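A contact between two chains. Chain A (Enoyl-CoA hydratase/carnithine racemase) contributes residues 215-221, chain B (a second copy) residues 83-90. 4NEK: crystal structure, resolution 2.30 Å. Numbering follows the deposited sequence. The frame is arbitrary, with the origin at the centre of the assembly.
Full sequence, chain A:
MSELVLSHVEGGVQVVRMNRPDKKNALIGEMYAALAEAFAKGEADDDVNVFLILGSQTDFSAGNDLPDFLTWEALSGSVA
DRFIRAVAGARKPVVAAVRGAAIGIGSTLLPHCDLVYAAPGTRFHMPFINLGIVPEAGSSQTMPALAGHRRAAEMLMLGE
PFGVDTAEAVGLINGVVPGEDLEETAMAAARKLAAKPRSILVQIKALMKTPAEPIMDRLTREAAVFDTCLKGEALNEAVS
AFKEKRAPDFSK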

ATOM      1  N   ILE A 215      -0.040  29.769   9.054  1.00 26.77           N
ATOM      2  CA  ILE A 215      -1.180  29.116   9.578  1.00 29.52           C
ATOM      3  C   ILE A 215      -2.164  30.098  10.231  1.00 30.81           C
ATOM      4  O   ILE A 215      -3.369  29.952  10.047  1.00 31.02           O
ATOM      5  CB  ILE A 215      -0.756  27.951  10.534  1.00 32.11           C
ATOM      6  CG1 ILE A 215      -1.940  27.009  10.829  1.00 33.73           C
ATOM      7  CG2 ILE A 215      -0.179  28.472  11.830  1.00 31.25           C
ATOM      8  CD1 ILE A 215      -2.526  26.387   9.574  1.00 37.31           C
HETATM    9  N   MSE A 216      -1.669  31.083  10.984  1.00 34.45           N
HETATM   10  CA  MSE A 216      -2.557  32.018  11.673  1.00 33.36           C
HETATM   11  C   MSE A 216      -3.326  32.799  10.653  1.00 31.93           C
HETATM   12  O   MSE A 216      -4.511  33.064  10.850  1.00 42.67           O
HETATM   13  CB  MSE A 216      -1.831  32.940  12.625  1.00 35.17           C
HETATM   14  CG  MSE A 216      -1.046  32.215  13.701  1.00 40.78           C
HETATM   15 SE   MSE A 216      -2.094  31.044  14.925  1.00 58.73          SE
HETATM   16  CE  MSE A 216      -0.792  29.795  15.676  1.00 50.21           C
ATOM     17  N   ASP A 217      -2.709  33.175   9.549  1.00 28.93           N
ATOM     18  CA  ASP A 217      -3.462  33.836   8.473  1.00 32.75           C
ATOM     19  C   ASP A 217      -4.585  32.992   7.917  1.00 31.30           C
ATOM     20  O   ASP A 217      -5.661  33.500   7.629  1.00 31.07           O
ATOM     21  CB  ASP A 217      -2.571  34.227   7.298  1.00 36.59           C
ATOM     22  CG  ASP A 217      -1.508  35.271   7.678  1.00 41.20           C
ATOM     23  OD1 ASP A 217      -1.643  35.912   8.736  1.00 39.62           O
ATOM     24  OD2 ASP A 217      -0.524  35.428   6.903  1.00 52.41           O
ATOM     25  N   ARG A 218      -4.321  31.711   7.731  1.00 31.20           N
ATOM     26  CA  ARG A 218      -5.333  30.842   7.187  1.00 30.38           C
ATOM     27  C   ARG A 218      -6.486  30.720   8.168  1.00 26.81           C
ATOM     28  O   ARG A 218      -7.642  30.672   7.772  1.00 23.92           O
ATOM     29  CB  ARG A 218      -4.755  29.470   6.818  1.00 32.53           C
ATOM     30  CG  ARG A 218      -5.783  28.453   6.308  1.00 32.49           C
ATOM     31  CD  ARG A 218      -6.592  29.013   5.129  1.00 35.39           C
ATOM     32  NE  ARG A 218      -5.739  29.216   3.972  1.00 32.60           N
ATOM     33  CZ  ARG A 218      -5.672  28.416   2.908  1.00 31.61           C
ATOM     34  NH1 ARG A 218      -6.443  27.348   2.784  1.00 30.76           N
ATOM     35  NH2 ARG A 218      -4.797  28.697   1.949  1.00 35.06           N
ATOM     36  N   LEU A 219      -6.172  30.644   9.452  1.00 28.77           N
ATOM     37  CA  LEU A 219      -7.235  30.546  10.467  1.00 29.84           C
ATOM     38  C   LEU A 219      -8.153  31.754  10.413  1.00 29.42           C
ATOM     39  O   LEU A 219      -9.370  31.631  10.444  1.00 25.15           O
ATOM     40  CB  LEU A 219      -6.650  30.440  11.863  1.00 30.10           C
ATOM     41  CG  LEU A 219      -5.948  29.116  12.136  1.00 32.93           C
ATOM     42  CD1 LEU A 219      -5.286  29.126  13.511  1.00 34.03           C
ATOM     43  CD2 LEU A 219      -6.932  27.968  12.049  1.00 34.08           C
ATOM     44  N   THR A 220      -7.537  32.915  10.292  1.00 29.59           N
ATOM     45  CA  THR A 220      -8.263  34.145  10.157  1.00 30.13           C
ATOM     46  C   THR A 220      -9.113  34.144   8.896  1.00 29.77           C
ATOM     47  O   THR A 220     -10.291  34.498   8.935  1.00 31.21           O
ATOM     48  CB  THR A 220      -7.280  35.325  10.134  1.00 30.88           C
ATOM     49  OG1 THR A 220      -6.630  35.371  11.396  1.00 29.20           O
ATOM     50  CG2 THR A 220      -7.990  36.617   9.911  1.00 29.50           C
ATOM     51  N   ARG A 221      -8.523  33.739   7.778  1.00 29.22           N
ATOM     52  CA  ARG A 221      -9.251  33.692   6.524  1.00 28.00           C
ATOM     53  C   ARG A 221     -10.470  32.764   6.602  1.00 29.41           C
ATOM     54  O   ARG A 221     -11.558  33.173   6.213  1.00 26.30           O
ATOM     55  CB  ARG A 221      -8.339  33.208   5.412  1.00 32.65           C
ATOM     56  CG  ARG A 221      -8.977  33.273   4.023  1.00 34.66           C
ATOM     57  CD  ARG A 221      -8.093  32.652   2.959  1.00 36.83           C
ATOM     58  NE  ARG A 221      -6.769  33.273   2.946  1.00 40.49           N
ATOM     59  CZ  ARG A 221      -6.480  34.433   2.360  1.00 42.18           C
ATOM     60  NH1 ARG A 221      -7.411  35.085   1.708  1.00 44.39           N
ATOM     61  NH2 ARG A 221      -5.250  34.925   2.420  1.00 40.35           N
TER
ATOM     62  N   PHE B  83      -8.754  28.153  21.381  1.00 28.59           N
ATOM     63  CA  PHE B  83      -8.186  26.844  21.576  1.00 29.53           C
ATOM     64  C   PHE B  83      -7.368  26.372  20.391  1.00 28.69           C
ATOM     65  O   PHE B  83      -6.246  25.902  20.533  1.00 27.21           O
ATOM     66  CB  PHE B  83      -9.293  25.831  21.772  1.00 32.03           C
ATOM     67  CG  PHE B  83      -8.808  24.431  21.726  1.00 31.71           C
ATOM     68  CD1 PHE B  83      -7.807  24.020  22.565  1.00 31.90           C
ATOM     69  CD2 PHE B  83      -9.348  23.540  20.839  1.00 33.85           C
ATOM     70  CE1 PHE B  83      -7.370  22.718  22.549  1.00 34.63           C
ATOM     71  CE2 PHE B  83      -8.887  22.242  20.783  1.00 32.32           C
ATOM     72  CZ  PHE B  83      -7.907  21.828  21.643  1.00 32.41           C
ATOM     73  N   ILE B  84      -7.951  26.492  19.215  1.00 29.92           N
ATOM     74  CA  ILE B  84      -7.284  26.111  17.979  1.00 32.42           C
ATOM     75  C   ILE B  84      -5.978  26.873  17.821  1.00 29.83           C
ATOM     76  O   ILE B  84      -4.940  26.278  17.543  1.00 28.56           O
ATOM     77  CB  ILE B  84      -8.186  26.412  16.762  1.00 39.79           C
ATOM     78  CG1 ILE B  84      -9.441  25.499  16.784  1.00 42.60           C
ATOM     79  CG2 ILE B  84      -7.428  26.193  15.467  1.00 38.64           C
ATOM     80  CD1 ILE B  84     -10.650  26.051  16.025  1.00 45.13           C
ATOM     81  N   ARG B  85      -6.003  28.186  18.033  1.00 29.16           N
ATOM     82  CA  ARG B  85      -4.747  28.961  17.948  1.00 30.58           C
ATOM     83  C   ARG B  85      -3.732  28.528  18.982  1.00 28.93           C
ATOM     84  O   ARG B  85      -2.548  28.426  18.682  1.00 26.87           O
ATOM     85  CB  ARG B  85      -4.999  30.453  18.029  1.00 29.82           C
ATOM     86  CG  ARG B  85      -5.718  30.945  16.783  1.00 30.65           C
ATOM     87  CD  ARG B  85      -6.117  32.408  16.869  1.00 31.72           C
ATOM     88  NE  ARG B  85      -6.856  32.785  15.673  1.00 35.97           N
ATOM     89  CZ  ARG B  85      -6.329  33.337  14.578  1.00 39.78           C
ATOM     90  NH1 ARG B  85      -5.035  33.626  14.516  1.00 41.95           N
ATOM     91  NH2 ARG B  85      -7.098  33.588  13.523  1.00 43.31           N
ATOM     92  N   ALA B  86      -4.196  28.200  20.178  1.00 28.86           N
ATOM     93  CA  ALA B  86      -3.289  27.708  21.217  1.00 30.40           C
ATOM     94  C   ALA B  86      -2.557  26.464  20.783  1.00 30.47           C
ATOM     95  O   ALA B  86      -1.375  26.324  21.048  1.00 31.83           O
ATOM     96  CB  ALA B  86      -4.035  27.428  22.513  1.00 31.46           C
ATOM     97  N   VAL B  87      -3.245  25.547  20.115  1.00 31.67           N
ATOM     98  CA  VAL B  87      -2.586  24.322  19.664  1.00 33.55           C
ATOM     99  C   VAL B  87      -1.734  24.545  18.413  1.00 34.20           C
ATOM    100  O   VAL B  87      -0.607  24.068  18.348  1.00 36.20           O
ATOM    101  CB  VAL B  87      -3.580  23.204  19.385  1.00 37.98           C
ATOM    102  CG1 VAL B  87      -2.844  21.951  18.925  1.00 36.64           C
ATOM    103  CG2 VAL B  87      -4.374  22.883  20.658  1.00 39.60           C
ATOM    104  N   ALA B  88      -2.281  25.239  17.425  1.00 32.83           N
ATOM    105  CA  ALA B  88      -1.556  25.536  16.220  1.00 30.03           C
ATOM    106  C   ALA B  88      -0.266  26.287  16.523  1.00 33.14           C
ATOM    107  O   ALA B  88       0.732  26.026  15.907  1.00 35.58           O
ATOM    108  CB  ALA B  88      -2.397  26.346  15.290  1.00 30.29           C
ATOM    109  N   GLY B  89      -0.279  27.175  17.515  1.00 34.49           N
ATOM    110  CA  GLY B  89       0.916  27.927  17.888  1.00 30.39           C
ATOM    111  C   GLY B  89       1.773  27.327  18.992  1.00 30.49           C
ATOM    112  O   GLY B  89       2.758  27.923  19.406  1.00 29.40           O
ATOM    113  N   ALA B  90       1.427  26.152  19.501  1.00 29.47           N
ATOM    114  CA  ALA B  90       2.186  25.605  20.628  1.00 30.15           C
ATOM    115  C   ALA B  90       3.602  25.326  20.210  1.00 30.92           C
ATOM    116  O   ALA B  90       3.827  24.620  19.233  1.00 31.33           O
ATOM    117  CB  ALA B  90       1.538  24.316  21.159  1.00 31.80           C
TER

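The apolar centre is built from Leu A219, Ile B84 and Ala B88, all of which point their CA-to-CB bonds toward the other stretch. Leu A219, with chi1 m and chi2 t, reaches both residues of chain B. Its CD2 lies 3.9 Å from CG2 of Ile B84, and its CD1 lies 4.4 Å from CB of Ala B88. The first is a van der Waals contact; the second is looser. A branched leucine suits this place: both of its methyl groups lie near CG2 of Ile B84, with CD1 at 4.1 Å from that atom, and CD1 also borders Ala B88.

Met A216 extends the apolar patch. It is a selenomethionine. Its CA-to-CB bond points sideways, but the m, m, t side chain brings its end nearer to chain B. There the CE methyl rests 3.8 Å from CB of Ala B88. The same CE also lies close to the backbone of chain B: 3.6 Å from C of Ala B88, 3.7 Å from O of Arg B85 and 3.2 Å from N of Gly B89. The last contact is tight. Gly B89 follows the end of the helix and has no side chain. A CB in ideal position there would fall 3.0 Å from CE of Met A216, a clash.

Arg B85 forms the polar edge, and it has the largest area covered in the contact, 101 Å². Its CA-to-CB bond also points sideways, but the long side chain carries the guanidinium to chain A. One face of the guanidinium is covered by Leu A219, whose CB is 3.6 Å from NH2. The aliphatic part of Met A216 is also near, with CB 3.8 Å from NH1. At the edge of the group, NH2 donates a hydrogen bond to OG1 of Thr A220, at 2.8 Å and with an angle of 151° at the hydrogen. This is the only hydrogen bond between the two stretches.

Thr A220 suits this exposed place because its hydroxyl can donate and accept at once. OG1 gives its own hydrogen to O of Met A216, 3.2 Å away and one turn back, while it accepts from NH2 of Arg B85.

The two stretches pack as helices running nearly antiparallel, with 163° between their N-to-C directions. Their axes come no closer than 10.9 Å, so side chains make most of the contact. Met A216 and Arg B85 mark the register, with their CA atoms 7.3 Å apart. The surface buried between the stretches is modest, 355 Å² over both sides.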